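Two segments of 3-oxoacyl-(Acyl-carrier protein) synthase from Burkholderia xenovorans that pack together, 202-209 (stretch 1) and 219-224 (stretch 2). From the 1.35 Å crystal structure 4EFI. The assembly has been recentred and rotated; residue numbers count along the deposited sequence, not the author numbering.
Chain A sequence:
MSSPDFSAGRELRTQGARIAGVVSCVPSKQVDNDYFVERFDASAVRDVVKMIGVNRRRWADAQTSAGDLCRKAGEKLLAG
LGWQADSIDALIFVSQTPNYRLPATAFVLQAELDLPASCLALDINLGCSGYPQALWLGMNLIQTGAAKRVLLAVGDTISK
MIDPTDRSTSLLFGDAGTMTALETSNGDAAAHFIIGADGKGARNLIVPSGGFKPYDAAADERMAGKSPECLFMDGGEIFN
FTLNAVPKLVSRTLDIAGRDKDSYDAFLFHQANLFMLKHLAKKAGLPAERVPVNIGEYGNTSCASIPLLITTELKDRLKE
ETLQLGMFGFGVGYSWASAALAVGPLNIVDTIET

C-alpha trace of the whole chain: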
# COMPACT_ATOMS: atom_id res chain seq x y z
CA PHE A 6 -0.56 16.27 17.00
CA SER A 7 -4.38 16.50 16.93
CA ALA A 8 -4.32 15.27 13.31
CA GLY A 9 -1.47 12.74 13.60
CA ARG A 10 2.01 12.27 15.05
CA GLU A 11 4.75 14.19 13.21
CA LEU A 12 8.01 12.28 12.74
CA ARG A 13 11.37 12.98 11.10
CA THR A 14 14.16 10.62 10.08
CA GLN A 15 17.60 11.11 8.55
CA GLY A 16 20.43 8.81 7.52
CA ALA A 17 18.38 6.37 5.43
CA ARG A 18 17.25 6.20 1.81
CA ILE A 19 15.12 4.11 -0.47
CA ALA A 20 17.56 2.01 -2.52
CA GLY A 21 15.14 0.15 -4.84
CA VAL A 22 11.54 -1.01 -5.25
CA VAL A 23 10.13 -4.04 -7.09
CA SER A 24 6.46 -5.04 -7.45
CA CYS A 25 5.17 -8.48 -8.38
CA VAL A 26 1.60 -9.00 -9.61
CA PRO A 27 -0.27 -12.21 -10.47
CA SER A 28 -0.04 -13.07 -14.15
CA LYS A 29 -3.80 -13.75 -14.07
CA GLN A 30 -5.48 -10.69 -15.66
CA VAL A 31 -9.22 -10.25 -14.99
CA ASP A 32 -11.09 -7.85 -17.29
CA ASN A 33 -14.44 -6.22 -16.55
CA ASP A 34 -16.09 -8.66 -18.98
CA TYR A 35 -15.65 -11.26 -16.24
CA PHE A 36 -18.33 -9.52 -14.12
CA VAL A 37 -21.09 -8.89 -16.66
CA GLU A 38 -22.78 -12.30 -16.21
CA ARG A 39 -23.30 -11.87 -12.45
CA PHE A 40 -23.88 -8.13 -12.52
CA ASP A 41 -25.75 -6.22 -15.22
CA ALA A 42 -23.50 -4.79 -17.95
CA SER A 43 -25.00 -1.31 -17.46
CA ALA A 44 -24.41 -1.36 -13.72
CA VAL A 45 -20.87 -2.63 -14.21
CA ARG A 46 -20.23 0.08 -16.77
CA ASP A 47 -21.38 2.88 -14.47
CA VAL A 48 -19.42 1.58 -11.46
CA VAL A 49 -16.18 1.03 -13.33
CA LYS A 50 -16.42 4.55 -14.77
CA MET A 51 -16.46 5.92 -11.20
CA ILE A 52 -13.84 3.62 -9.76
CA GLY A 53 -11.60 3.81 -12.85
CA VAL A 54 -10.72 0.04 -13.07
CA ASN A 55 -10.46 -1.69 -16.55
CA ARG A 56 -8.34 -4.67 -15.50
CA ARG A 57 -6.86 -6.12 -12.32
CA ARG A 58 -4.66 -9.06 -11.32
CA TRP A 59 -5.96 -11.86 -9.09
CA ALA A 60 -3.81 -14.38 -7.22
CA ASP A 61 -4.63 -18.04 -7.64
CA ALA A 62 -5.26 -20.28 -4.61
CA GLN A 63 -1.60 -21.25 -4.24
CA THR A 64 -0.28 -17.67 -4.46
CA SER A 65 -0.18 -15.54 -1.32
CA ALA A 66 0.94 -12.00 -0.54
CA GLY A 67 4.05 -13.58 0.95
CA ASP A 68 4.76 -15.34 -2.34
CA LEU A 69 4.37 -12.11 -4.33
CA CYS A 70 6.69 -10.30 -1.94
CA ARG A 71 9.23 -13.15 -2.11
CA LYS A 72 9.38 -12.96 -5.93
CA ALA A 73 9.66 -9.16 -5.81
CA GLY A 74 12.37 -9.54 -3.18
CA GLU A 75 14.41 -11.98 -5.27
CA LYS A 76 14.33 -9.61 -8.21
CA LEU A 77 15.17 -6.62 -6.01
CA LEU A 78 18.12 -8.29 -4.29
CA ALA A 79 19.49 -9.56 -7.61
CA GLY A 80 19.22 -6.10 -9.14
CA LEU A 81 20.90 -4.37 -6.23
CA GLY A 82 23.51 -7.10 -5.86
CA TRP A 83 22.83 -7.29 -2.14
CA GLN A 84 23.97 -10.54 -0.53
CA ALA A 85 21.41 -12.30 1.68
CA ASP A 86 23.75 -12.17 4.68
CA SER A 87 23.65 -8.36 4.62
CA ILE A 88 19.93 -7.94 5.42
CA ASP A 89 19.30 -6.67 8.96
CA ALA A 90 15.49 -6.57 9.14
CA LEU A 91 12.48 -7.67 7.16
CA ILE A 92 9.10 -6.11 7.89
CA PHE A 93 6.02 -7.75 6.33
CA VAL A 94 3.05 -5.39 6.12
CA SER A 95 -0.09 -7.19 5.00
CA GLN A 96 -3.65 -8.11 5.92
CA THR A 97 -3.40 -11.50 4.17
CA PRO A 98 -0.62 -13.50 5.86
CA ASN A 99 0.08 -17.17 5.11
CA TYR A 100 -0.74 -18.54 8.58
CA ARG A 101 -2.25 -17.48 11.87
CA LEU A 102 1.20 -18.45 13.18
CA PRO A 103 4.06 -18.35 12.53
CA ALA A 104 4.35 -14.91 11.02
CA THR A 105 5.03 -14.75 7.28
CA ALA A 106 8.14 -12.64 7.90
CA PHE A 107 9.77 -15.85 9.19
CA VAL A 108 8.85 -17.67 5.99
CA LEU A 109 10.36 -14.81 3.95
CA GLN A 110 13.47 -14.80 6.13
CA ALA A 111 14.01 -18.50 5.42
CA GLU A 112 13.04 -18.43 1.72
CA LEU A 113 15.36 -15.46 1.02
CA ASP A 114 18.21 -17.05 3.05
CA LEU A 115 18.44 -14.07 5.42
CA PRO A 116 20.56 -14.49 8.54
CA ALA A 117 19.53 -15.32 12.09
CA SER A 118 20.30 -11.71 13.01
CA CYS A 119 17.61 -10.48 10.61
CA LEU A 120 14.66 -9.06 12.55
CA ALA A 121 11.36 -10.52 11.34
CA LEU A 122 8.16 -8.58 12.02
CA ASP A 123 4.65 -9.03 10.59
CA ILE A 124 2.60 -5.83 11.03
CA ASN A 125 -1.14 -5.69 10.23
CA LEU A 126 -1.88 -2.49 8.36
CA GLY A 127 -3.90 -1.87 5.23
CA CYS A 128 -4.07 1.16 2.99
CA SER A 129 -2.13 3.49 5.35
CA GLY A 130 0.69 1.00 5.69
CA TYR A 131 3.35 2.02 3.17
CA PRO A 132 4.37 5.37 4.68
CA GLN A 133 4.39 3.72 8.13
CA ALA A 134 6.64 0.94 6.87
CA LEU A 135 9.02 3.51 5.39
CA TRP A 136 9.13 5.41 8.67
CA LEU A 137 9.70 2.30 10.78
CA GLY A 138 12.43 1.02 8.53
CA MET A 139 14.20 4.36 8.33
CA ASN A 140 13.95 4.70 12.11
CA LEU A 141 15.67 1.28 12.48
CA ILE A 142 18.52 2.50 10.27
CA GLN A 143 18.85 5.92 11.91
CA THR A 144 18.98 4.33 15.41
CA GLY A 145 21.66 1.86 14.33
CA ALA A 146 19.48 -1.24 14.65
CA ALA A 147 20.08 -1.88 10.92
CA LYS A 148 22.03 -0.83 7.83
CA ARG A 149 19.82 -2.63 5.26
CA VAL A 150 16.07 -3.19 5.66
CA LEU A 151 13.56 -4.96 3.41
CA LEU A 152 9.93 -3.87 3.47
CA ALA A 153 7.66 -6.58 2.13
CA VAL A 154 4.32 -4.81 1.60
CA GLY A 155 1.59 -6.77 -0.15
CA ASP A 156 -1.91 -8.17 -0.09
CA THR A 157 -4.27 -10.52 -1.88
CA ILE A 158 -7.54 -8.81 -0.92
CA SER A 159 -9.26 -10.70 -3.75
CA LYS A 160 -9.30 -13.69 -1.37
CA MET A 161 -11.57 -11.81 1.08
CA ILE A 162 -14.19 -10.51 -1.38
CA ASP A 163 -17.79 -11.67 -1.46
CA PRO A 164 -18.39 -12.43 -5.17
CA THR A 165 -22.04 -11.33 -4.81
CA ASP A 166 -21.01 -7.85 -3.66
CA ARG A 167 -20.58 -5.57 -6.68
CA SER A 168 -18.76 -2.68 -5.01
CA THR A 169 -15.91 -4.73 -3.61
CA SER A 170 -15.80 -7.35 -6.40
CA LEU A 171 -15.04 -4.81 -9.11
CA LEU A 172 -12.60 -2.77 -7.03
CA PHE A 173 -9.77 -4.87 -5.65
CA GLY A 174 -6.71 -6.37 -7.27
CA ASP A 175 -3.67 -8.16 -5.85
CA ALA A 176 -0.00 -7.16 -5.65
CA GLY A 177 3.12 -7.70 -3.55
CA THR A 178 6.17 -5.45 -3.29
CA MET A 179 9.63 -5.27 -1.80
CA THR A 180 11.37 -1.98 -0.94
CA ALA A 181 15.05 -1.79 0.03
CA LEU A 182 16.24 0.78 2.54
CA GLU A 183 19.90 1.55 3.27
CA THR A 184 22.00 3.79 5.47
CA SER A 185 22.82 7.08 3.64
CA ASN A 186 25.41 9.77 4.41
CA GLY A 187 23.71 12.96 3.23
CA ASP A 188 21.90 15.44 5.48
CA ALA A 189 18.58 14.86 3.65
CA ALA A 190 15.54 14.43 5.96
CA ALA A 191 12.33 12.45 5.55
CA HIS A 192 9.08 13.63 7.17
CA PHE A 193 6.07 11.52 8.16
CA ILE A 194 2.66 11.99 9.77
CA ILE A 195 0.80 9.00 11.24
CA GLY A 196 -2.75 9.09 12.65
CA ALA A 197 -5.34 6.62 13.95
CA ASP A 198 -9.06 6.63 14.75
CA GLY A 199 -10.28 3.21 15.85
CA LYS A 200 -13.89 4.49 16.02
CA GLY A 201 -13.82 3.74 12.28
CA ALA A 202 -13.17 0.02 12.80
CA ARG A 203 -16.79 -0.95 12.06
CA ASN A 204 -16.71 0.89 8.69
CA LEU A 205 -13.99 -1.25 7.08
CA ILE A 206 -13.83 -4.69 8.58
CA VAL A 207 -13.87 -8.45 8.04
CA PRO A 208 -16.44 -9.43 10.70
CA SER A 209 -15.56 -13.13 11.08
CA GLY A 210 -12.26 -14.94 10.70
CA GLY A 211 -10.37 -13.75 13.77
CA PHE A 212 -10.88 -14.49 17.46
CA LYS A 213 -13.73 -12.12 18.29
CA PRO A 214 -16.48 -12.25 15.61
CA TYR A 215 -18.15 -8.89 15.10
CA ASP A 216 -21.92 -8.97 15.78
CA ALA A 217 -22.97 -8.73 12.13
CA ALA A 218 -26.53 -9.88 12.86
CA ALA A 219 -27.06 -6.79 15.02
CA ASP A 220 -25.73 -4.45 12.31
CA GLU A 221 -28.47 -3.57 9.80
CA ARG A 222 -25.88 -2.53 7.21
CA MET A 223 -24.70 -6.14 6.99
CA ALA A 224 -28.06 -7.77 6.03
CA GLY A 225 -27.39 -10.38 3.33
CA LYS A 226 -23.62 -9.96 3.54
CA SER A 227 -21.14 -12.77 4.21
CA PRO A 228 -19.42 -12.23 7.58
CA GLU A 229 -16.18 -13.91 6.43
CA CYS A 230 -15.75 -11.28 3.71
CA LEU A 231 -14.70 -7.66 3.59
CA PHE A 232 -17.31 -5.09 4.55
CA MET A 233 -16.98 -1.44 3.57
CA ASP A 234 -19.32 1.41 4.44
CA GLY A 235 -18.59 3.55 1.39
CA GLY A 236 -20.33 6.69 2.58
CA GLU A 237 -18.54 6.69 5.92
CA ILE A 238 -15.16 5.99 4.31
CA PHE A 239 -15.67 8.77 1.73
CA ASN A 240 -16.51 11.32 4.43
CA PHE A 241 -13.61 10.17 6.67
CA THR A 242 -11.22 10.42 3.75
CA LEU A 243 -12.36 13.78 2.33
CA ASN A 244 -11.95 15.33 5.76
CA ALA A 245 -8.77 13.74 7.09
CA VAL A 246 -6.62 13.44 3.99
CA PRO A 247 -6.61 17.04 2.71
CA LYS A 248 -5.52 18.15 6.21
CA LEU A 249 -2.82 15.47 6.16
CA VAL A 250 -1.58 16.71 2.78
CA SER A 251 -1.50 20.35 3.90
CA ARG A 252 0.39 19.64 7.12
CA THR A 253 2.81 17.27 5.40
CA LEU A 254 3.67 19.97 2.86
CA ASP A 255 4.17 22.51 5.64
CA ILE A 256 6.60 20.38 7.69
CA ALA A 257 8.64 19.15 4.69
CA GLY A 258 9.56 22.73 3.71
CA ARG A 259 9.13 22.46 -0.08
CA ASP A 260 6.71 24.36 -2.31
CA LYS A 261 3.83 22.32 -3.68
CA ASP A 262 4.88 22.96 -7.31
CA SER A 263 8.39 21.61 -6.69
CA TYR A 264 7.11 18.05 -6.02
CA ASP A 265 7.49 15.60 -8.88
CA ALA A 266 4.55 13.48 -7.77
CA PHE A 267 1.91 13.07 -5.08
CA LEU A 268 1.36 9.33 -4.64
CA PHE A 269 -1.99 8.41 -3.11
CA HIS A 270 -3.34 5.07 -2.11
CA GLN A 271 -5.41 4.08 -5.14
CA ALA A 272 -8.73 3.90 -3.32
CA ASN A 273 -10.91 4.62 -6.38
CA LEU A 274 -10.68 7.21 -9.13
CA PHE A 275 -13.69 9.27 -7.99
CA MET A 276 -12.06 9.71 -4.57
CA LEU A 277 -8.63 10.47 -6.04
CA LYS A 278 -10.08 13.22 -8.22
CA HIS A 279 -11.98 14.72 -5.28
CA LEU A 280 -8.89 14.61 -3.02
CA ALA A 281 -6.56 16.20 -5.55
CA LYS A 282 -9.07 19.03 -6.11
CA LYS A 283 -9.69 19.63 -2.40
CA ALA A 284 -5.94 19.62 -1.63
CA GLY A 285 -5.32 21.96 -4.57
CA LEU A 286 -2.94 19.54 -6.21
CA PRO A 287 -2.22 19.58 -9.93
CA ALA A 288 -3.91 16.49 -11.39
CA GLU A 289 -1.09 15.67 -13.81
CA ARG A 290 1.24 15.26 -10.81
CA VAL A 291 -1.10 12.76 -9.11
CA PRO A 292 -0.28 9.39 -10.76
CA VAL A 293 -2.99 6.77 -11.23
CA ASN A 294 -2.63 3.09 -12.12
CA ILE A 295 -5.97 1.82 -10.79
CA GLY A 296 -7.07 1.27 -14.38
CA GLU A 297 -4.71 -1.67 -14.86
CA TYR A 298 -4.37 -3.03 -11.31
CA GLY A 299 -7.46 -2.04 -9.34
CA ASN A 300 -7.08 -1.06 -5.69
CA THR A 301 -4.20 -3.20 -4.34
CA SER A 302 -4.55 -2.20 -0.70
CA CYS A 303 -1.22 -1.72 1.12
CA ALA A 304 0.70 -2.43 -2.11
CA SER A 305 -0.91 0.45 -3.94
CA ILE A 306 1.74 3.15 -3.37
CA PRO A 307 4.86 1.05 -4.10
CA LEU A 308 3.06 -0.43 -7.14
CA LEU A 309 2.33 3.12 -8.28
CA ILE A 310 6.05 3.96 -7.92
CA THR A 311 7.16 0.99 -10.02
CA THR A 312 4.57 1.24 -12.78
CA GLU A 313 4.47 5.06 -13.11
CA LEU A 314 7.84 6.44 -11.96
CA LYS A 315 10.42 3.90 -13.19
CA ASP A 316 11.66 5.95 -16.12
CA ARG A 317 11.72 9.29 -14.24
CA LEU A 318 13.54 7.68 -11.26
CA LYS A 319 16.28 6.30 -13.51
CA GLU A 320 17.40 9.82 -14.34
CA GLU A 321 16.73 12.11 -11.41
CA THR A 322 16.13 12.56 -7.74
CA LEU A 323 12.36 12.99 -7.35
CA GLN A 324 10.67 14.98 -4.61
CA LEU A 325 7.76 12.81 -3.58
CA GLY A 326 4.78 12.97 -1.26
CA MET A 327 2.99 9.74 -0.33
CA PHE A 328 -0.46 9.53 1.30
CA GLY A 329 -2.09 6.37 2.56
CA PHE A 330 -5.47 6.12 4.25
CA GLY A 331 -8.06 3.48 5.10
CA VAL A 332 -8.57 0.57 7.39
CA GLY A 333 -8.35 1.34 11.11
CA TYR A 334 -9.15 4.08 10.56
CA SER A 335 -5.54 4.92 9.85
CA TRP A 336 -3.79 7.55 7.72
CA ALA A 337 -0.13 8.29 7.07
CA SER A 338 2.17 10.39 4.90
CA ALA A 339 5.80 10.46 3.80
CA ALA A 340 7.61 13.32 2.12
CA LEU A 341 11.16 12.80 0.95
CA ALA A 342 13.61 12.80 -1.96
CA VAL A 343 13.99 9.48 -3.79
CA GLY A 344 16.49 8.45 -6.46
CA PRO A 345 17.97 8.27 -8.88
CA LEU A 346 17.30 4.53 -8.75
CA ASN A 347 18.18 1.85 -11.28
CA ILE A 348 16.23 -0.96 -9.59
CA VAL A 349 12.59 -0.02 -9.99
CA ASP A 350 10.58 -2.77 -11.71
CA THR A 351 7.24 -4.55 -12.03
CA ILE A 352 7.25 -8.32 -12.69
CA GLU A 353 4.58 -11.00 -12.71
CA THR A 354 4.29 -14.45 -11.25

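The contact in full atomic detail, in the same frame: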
# COMPACT_ATOMS: atom_id res chain seq x y z
N ALA A 202 -13.36 1.46 13.01
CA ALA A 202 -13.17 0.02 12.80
C ALA A 202 -14.37 -0.61 12.11
O ALA A 202 -14.20 -1.39 11.16
CB ALA A 202 -12.91 -0.66 14.15
N ARG A 203 -15.58 -0.31 12.57
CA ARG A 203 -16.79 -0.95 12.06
C ARG A 203 -17.15 -0.53 10.63
O ARG A 203 -18.09 -1.07 10.05
CB ARG A 203 -17.98 -0.67 12.99
CG ARG A 203 -18.48 0.75 12.91
CD ARG A 203 -19.50 1.08 14.02
NE ARG A 203 -20.68 0.21 14.01
CZ ARG A 203 -21.81 0.48 13.38
NH1 ARG A 203 -21.95 1.59 12.67
NH2 ARG A 203 -22.83 -0.37 13.46
N ASN A 204 -16.41 0.42 10.05
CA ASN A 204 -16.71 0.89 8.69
C ASN A 204 -15.86 0.22 7.61
O ASN A 204 -16.13 0.38 6.42
CB ASN A 204 -16.58 2.41 8.62
CG ASN A 204 -17.59 3.09 9.49
OD1 ASN A 204 -18.69 2.59 9.68
ND2 ASN A 204 -17.22 4.24 10.06
N LEU A 205 -14.86 -0.54 8.01
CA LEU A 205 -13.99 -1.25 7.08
C LEU A 205 -13.41 -2.41 7.86
O LEU A 205 -12.48 -2.25 8.68
CB LEU A 205 -12.90 -0.33 6.53
CG LEU A 205 -12.60 -0.45 5.04
CD1 LEU A 205 -11.60 0.63 4.57
CD2 LEU A 205 -12.11 -1.85 4.72
N ILE A 206 -14.00 -3.59 7.66
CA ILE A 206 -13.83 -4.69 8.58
C ILE A 206 -14.16 -6.02 7.91
O ILE A 206 -15.02 -6.08 7.05
CB ILE A 206 -14.71 -4.47 9.86
CG1 ILE A 206 -14.48 -5.57 10.90
CG2 ILE A 206 -16.17 -4.37 9.52
CD1 ILE A 206 -14.91 -5.16 12.30
N VAL A 207 -13.44 -7.07 8.32
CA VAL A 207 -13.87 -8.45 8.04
C VAL A 207 -14.49 -8.98 9.35
O VAL A 207 -13.78 -9.22 10.33
CB VAL A 207 -12.68 -9.32 7.59
CG1 VAL A 207 -13.11 -10.76 7.41
CG2 VAL A 207 -12.10 -8.78 6.29
N PRO A 208 -15.81 -9.12 9.41
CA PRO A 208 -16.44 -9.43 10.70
C PRO A 208 -15.97 -10.73 11.36
O PRO A 208 -15.76 -10.75 12.58
CB PRO A 208 -17.93 -9.48 10.35
CG PRO A 208 -18.05 -8.46 9.25
CD PRO A 208 -16.82 -8.73 8.41
N SER A 209 -15.85 -11.80 10.57
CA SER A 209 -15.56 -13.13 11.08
C SER A 209 -14.29 -13.65 10.44
O SER A 209 -14.02 -13.40 9.25
CB SER A 209 -16.70 -14.10 10.78
OG SER A 209 -17.81 -13.85 11.62
N ALA A 219 -26.51 -7.96 14.34
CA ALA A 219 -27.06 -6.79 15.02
C ALA A 219 -26.83 -5.50 14.24
O ALA A 219 -27.27 -4.43 14.65
CB ALA A 219 -26.45 -6.67 16.41
N ASP A 220 -26.09 -5.60 13.14
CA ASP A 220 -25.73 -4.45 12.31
C ASP A 220 -26.56 -4.47 11.03
O ASP A 220 -26.30 -5.26 10.12
CB ASP A 220 -24.24 -4.54 11.99
CG ASP A 220 -23.70 -3.30 11.29
OD1 ASP A 220 -24.50 -2.56 10.66
OD2 ASP A 220 -22.46 -3.10 11.35
N GLU A 221 -27.57 -3.60 10.95
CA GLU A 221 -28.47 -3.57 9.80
C GLU A 221 -27.75 -3.43 8.47
O GLU A 221 -28.23 -3.92 7.45
CB GLU A 221 -29.49 -2.43 9.96
N ARG A 222 -26.59 -2.79 8.46
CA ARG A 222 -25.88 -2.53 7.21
C ARG A 222 -25.37 -3.83 6.61
O ARG A 222 -25.03 -3.86 5.42
CB ARG A 222 -24.69 -1.60 7.43
CG ARG A 222 -25.00 -0.30 8.13
CD ARG A 222 -23.71 0.44 8.44
NE ARG A 222 -22.88 -0.35 9.35
CZ ARG A 222 -21.59 -0.15 9.57
NH1 ARG A 222 -20.95 0.84 8.94
NH2 ARG A 222 -20.91 -0.92 10.41
N MET A 223 -25.30 -4.88 7.42
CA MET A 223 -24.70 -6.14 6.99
C MET A 223 -25.73 -7.22 6.59
O MET A 223 -25.35 -8.37 6.35
CB MET A 223 -23.75 -6.67 8.07
CG MET A 223 -22.63 -5.70 8.40
SD MET A 223 -21.42 -6.41 9.50
CE MET A 223 -20.28 -5.04 9.60
N ALA A 224 -27.01 -6.85 6.49
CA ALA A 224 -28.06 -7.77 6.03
C ALA A 224 -27.68 -8.37 4.67
O ALA A 224 -27.37 -7.65 3.73
CB ALA A 224 -29.38 -7.04 5.92
O HOH W 1 -25.48 -0.42 12.11

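How do the two backbones lie relative to each other? Neither stretch offers its main chain to the other as a strand partner would: the closest pairs of CA atoms, Arg-203 with Asp-220 and Pro-208 with Met-223, are each 9.6 Å apart, so side chains must fill the gap. Stretch 1 leaves a 3-10 segment at Asn-204, with a weak bond from Leu-205 N to Ala-202 O (3.3 Å), and continues as a short strand, Leu-205 to Ile-206, before turning into loop. Stretch 2 makes a 3-10 turn over residues 221-223, held by Met-223 N to Asp-220 O at 2.9 Å. The CA-to-CB bonds of Arg-222 and Met-223 point toward stretch 1, as does that of Asp-220 just before them.

What carries the polar half of the contact? Arg-222 does, extending its side chain across to the end of the 3-10 segment. NH2 of Arg-222 donates to O of Arg-203 at 2.8 Å, and NH1 of Arg-222 to OD1 of Asn-204 at 3.0 Å. The CB of Asn-204 points away from stretch 2, but its m rotamer brings the amide back within range, where OD1 lies near the plane of the guanidinium, at its edge. An asparagine suits this buried place because its amide can both accept and donate: OD1 accepts a hydrogen bond from NH1 of Arg-222, while ND2 is satisfied elsewhere in the structure.

What keeps Arg-222 aimed? Asp-220, two residues earlier, grips it in a two-pronged salt bridge, with NE of Arg-222 donating to OD1 of Asp-220 at 3.0 Å and NH2 of Arg-222 to OD2 of Asp-220 at 2.8 Å. The same OD1 of Asp-220 also accepts from the backbone N of Arg-222 at 3.0 Å, so one carboxylate braces both the turn and the side chain that leaves it. Short, charged and buried, Asp-220 has its negative charge well answered.

How can a second arginine sit so close to the first? The guanidinium of Arg-203 lies flat on that of Arg-222, with centres 3.9 Å apart and planes at 11°, and NH1 of Arg-203 comes within 3.5 Å of NH2 of Arg-222. Asp-220 offsets this meeting of like charges. OD2 of Asp-220 stands 3.5 Å from NH2 of Arg-203, a salt bridge of charge alone, since the oxygen lies well out of the guanidinium plane. A water supplies the directed link, accepting from NH2 of Arg-203 at 3.0 Å and donating to OD1 of Asp-220 at 2.8 Å.

What closes the apolar end? Met-223 reaches out in an extended m, t, t conformation, bringing SD to 4.0 Å from CG of Pro-208 and CE to 4.2 Å from CG2 of Ile-206. Its long, unbranched chain spans the gap, and the compact proline ring and branched isoleucine offer it apolar surface. The whole contact buries a modest 251 Å².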